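Local atomic coordinates of unsaturated glucuronyl hydrolase (Streptococcus agalactiae, PDB entry 2ZZR), a protein that hydrolyses unsaturated disaccharides of chondroitin, hyaluronan and heparin, releasing the unsaturated uronic acid by cleaving (1->3) or (1->4) glycosidic bonds. Residues A[355-363]-A[372-383]. Sequence-based numbering, arbitrary orientation.
Sequences RPLLLHGVY and DEGNIWGDYYYL
The carboxylate of Asp379 grips two successive backbone amides of the turn at Leu357 and Leu358. Leu357 N gives a nearly straight bond to Asp379 OD2 (3.1 Å, 166°), and Leu358 N a more bent one to Asp379 OD1 (3.0 Å); both amides approach from above the carboxylate plane. This is the tight, buried part. Pro356 CB lies 3.5 Å from Asp379 OD2, Leu357 CB and CG lie against the Asp379 carboxylate carbon, and Leu358 sends CD2 to Tyr382 CB (3.9 Å) while its CD1 sits over one face of the Tyr382 ring, toward its rim. An ordered water accepts from N of the N-cap residue Asn375, within hydrogen-bonding distance of Leu358 O and Asp379 OD1.

Toward Asp372 the contact becomes more polar and partly exposed. His360 ND1 meets the syn lone pair of Asp372 OD1 at 2.7 Å, in the imidazole plane. Next to it, Gly361 is set against two residues, Asp372 and Glu373, as in a G1 beta bulge; Gly361 and Glu373 form an antiparallel hydrogen-bonded pair, Gly361 N to Glu373 O (2.8 Å) and Glu373 N to Gly361 O.

Beyond the bulge, Trp377 CG sits between its backbone N and carbonyl carbon (chi1 59°), which brings the indole edge to the face of Tyr363; Trp377 CH2 lies 3.3 Å from Tyr363 CD1. Arg246, probably substrate-binding, lies beside Trp377 and hydrogen-bonds to the carbonyls of Val362 and Tyr363. Tyr60 OH also holds Asp379 OD2, and in this alpha barrel helix 376-390 packs against helices 70-84 and 25-46, while Leu358 reaches the start of helix 304-318.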
# COMPACT_ATOMS: atom_id res chain seq x y z
N ARG A 355 -9.70 12.17 14.54
CA ARG A 355 -9.57 10.73 14.75
C ARG A 355 -9.32 10.03 13.41
O ARG A 355 -9.76 10.53 12.36
CB ARG A 355 -10.82 10.14 15.42
CG ARG A 355 -11.06 10.58 16.87
CD ARG A 355 -10.24 9.81 17.89
NE ARG A 355 -10.67 8.41 18.04
CZ ARG A 355 -10.23 7.60 18.99
NH1 ARG A 355 -10.67 6.35 19.05
NH2 ARG A 355 -9.35 8.02 19.88
N PRO A 356 -8.62 8.88 13.43
CA PRO A 356 -8.41 8.11 12.21
C PRO A 356 -9.57 7.15 11.96
O PRO A 356 -10.43 6.99 12.83
CB PRO A 356 -7.13 7.33 12.52
CG PRO A 356 -7.21 7.07 13.98
CD PRO A 356 -7.96 8.25 14.59
N LEU A 357 -9.59 6.51 10.80
CA LEU A 357 -10.59 5.49 10.52
C LEU A 357 -10.25 4.20 11.25
O LEU A 357 -11.14 3.45 11.67
CB LEU A 357 -10.68 5.23 9.01
CG LEU A 357 -10.92 6.41 8.07
CD1 LEU A 357 -11.11 5.91 6.65
CD2 LEU A 357 -12.14 7.23 8.52
N LEU A 358 -8.95 3.95 11.40
CA LEU A 358 -8.42 2.69 11.89
C LEU A 358 -7.34 2.97 12.94
O LEU A 358 -6.45 3.79 12.72
CB LEU A 358 -7.83 1.90 10.71
CG LEU A 358 -7.29 0.48 10.92
CD1 LEU A 358 -8.40 -0.53 11.21
CD2 LEU A 358 -6.49 0.03 9.70
N LEU A 359 -7.44 2.29 14.08
CA LEU A 359 -6.50 2.47 15.18
C LEU A 359 -5.39 1.42 15.16
O LEU A 359 -5.44 0.47 14.39
CB LEU A 359 -7.24 2.43 16.52
CG LEU A 359 -8.36 3.45 16.76
CD1 LEU A 359 -9.18 3.07 18.00
CD2 LEU A 359 -7.82 4.86 16.88
N HIS A 360 -4.38 1.63 16.01
CA HIS A 360 -3.34 0.64 16.29
C HIS A 360 -2.45 0.26 15.10
O HIS A 360 -2.26 -0.91 14.79
CB HIS A 360 -3.93 -0.61 16.99
CG HIS A 360 -4.82 -0.28 18.14
ND1 HIS A 360 -4.35 0.29 19.31
CD2 HIS A 360 -6.16 -0.42 18.31
CE1 HIS A 360 -5.36 0.47 20.15
NE2 HIS A 360 -6.47 0.05 19.56
N GLY A 361 -1.91 1.29 14.45
CA GLY A 361 -0.84 1.11 13.46
C GLY A 361 0.50 1.45 14.09
O GLY A 361 0.56 1.97 15.21
N VAL A 362 1.58 1.12 13.37
CA VAL A 362 2.93 1.55 13.74
C VAL A 362 3.62 2.08 12.49
O VAL A 362 3.79 1.35 11.51
CB VAL A 362 3.76 0.43 14.40
CG1 VAL A 362 5.22 0.88 14.61
CG2 VAL A 362 3.16 0.01 15.73
N TYR A 363 3.99 3.35 12.54
CA TYR A 363 4.66 4.01 11.43
C TYR A 363 6.15 3.63 11.39
O TYR A 363 6.59 2.93 10.48
CB TYR A 363 4.44 5.52 11.51
CG TYR A 363 5.07 6.39 10.44
CD1 TYR A 363 5.59 5.85 9.26
CD2 TYR A 363 5.13 7.77 10.61
CE1 TYR A 363 6.15 6.67 8.28
CE2 TYR A 363 5.68 8.59 9.64
CZ TYR A 363 6.19 8.04 8.49
OH TYR A 363 6.74 8.87 7.53
N ASP A 372 1.68 2.79 17.79
CA ASP A 372 0.32 2.55 18.30
C ASP A 372 -0.55 3.78 18.09
O ASP A 372 -1.14 4.35 19.03
CB ASP A 372 0.32 2.07 19.76
CG ASP A 372 -1.01 1.47 20.19
OD1 ASP A 372 -1.78 1.01 19.31
OD2 ASP A 372 -1.30 1.47 21.40
N GLU A 373 -0.61 4.20 16.83
CA GLU A 373 -1.35 5.36 16.39
C GLU A 373 -2.06 5.01 15.09
O GLU A 373 -1.64 4.10 14.37
CB GLU A 373 -0.40 6.52 16.12
CG GLU A 373 0.36 7.03 17.35
CD GLU A 373 -0.48 7.93 18.25
OE1 GLU A 373 0.03 8.32 19.32
OE2 GLU A 373 -1.64 8.25 17.89
N GLY A 374 -3.13 5.73 14.77
CA GLY A 374 -3.70 5.66 13.43
C GLY A 374 -2.71 6.25 12.44
O GLY A 374 -1.87 7.09 12.79
N ASN A 375 -2.79 5.79 11.19
CA ASN A 375 -2.01 6.41 10.13
C ASN A 375 -2.82 6.47 8.84
O ASN A 375 -3.80 5.72 8.67
CB ASN A 375 -0.62 5.76 9.95
CG ASN A 375 -0.68 4.26 9.70
OD1 ASN A 375 -0.08 3.46 10.43
ND2 ASN A 375 -1.40 3.86 8.66
N ILE A 376 -2.45 7.39 7.96
CA ILE A 376 -3.32 7.72 6.84
C ILE A 376 -3.34 6.66 5.73
O ILE A 376 -4.37 6.48 5.07
CB ILE A 376 -3.05 9.16 6.29
CG1 ILE A 376 -4.18 9.63 5.36
CG2 ILE A 376 -1.66 9.26 5.64
CD1 ILE A 376 -5.58 9.63 6.02
N TRP A 377 -2.23 5.94 5.55
CA TRP A 377 -2.23 4.84 4.58
C TRP A 377 -3.04 3.64 5.10
O TRP A 377 -3.73 2.97 4.33
CB TRP A 377 -0.81 4.42 4.16
CG TRP A 377 0.04 4.00 5.31
CD1 TRP A 377 0.25 2.72 5.76
CD2 TRP A 377 0.80 4.86 6.17
NE1 TRP A 377 1.09 2.74 6.85
CE2 TRP A 377 1.45 4.03 7.12
CE3 TRP A 377 1.00 6.24 6.23
CZ2 TRP A 377 2.28 4.55 8.12
CZ3 TRP A 377 1.83 6.76 7.22
CH2 TRP A 377 2.45 5.91 8.16
N GLY A 378 -2.97 3.39 6.40
CA GLY A 378 -3.80 2.36 7.04
C GLY A 378 -5.27 2.69 6.89
O GLY A 378 -6.08 1.81 6.58
N ASP A 379 -5.62 3.96 7.11
CA ASP A 379 -7.00 4.42 6.89
C ASP A 379 -7.41 4.19 5.44
O ASP A 379 -8.50 3.66 5.18
CB ASP A 379 -7.12 5.91 7.20
CG ASP A 379 -7.12 6.21 8.69
OD1 ASP A 379 -6.98 5.27 9.51
OD2 ASP A 379 -7.26 7.40 9.04
N TYR A 380 -6.54 4.60 4.52
CA TYR A 380 -6.80 4.46 3.11
C TYR A 380 -7.03 3.00 2.69
O TYR A 380 -8.04 2.68 2.05
CB TYR A 380 -5.72 5.12 2.22
CG TYR A 380 -6.02 4.76 0.79
CD1 TYR A 380 -5.42 3.65 0.20
CD2 TYR A 380 -6.99 5.46 0.06
CE1 TYR A 380 -5.74 3.26 -1.09
CE2 TYR A 380 -7.32 5.08 -1.24
CZ TYR A 380 -6.70 3.97 -1.80
OH TYR A 380 -7.00 3.55 -3.06
N TYR A 381 -6.10 2.11 3.05
CA TYR A 381 -6.21 0.71 2.62
C TYR A 381 -7.35 -0.04 3.30
O TYR A 381 -7.95 -0.96 2.72
CB TYR A 381 -4.87 -0.03 2.73
CG TYR A 381 -3.85 0.47 1.73
CD1 TYR A 381 -4.05 0.31 0.36
CD2 TYR A 381 -2.67 1.10 2.16
CE1 TYR A 381 -3.13 0.78 -0.57
CE2 TYR A 381 -1.74 1.57 1.24
CZ TYR A 381 -1.97 1.40 -0.11
OH TYR A 381 -1.05 1.86 -1.01
N TYR A 382 -7.67 0.36 4.53
CA TYR A 382 -8.85 -0.18 5.22
C TYR A 382 -10.12 0.17 4.43
O TYR A 382 -10.92 -0.71 4.10
CB TYR A 382 -8.91 0.36 6.65
CG TYR A 382 -10.21 0.09 7.38
CD1 TYR A 382 -10.60 -1.22 7.68
CD2 TYR A 382 -11.03 1.14 7.78
CE1 TYR A 382 -11.80 -1.47 8.35
CE2 TYR A 382 -12.23 0.90 8.46
CZ TYR A 382 -12.60 -0.40 8.74
OH TYR A 382 -13.78 -0.66 9.41
N LEU A 383 -10.29 1.45 4.11
CA LEU A 383 -11.44 1.87 3.31
C LEU A 383 -11.42 1.27 1.89
O LEU A 383 -12.46 0.89 1.36
CB LEU A 383 -11.56 3.39 3.27
CG LEU A 383 -12.81 4.00 2.61
CD1 LEU A 383 -14.08 3.45 3.25
CD2 LEU A 383 -12.75 5.52 2.71
O HOH W 1 -4.77 3.82 10.62
O HOH W 2 -4.15 3.74 17.92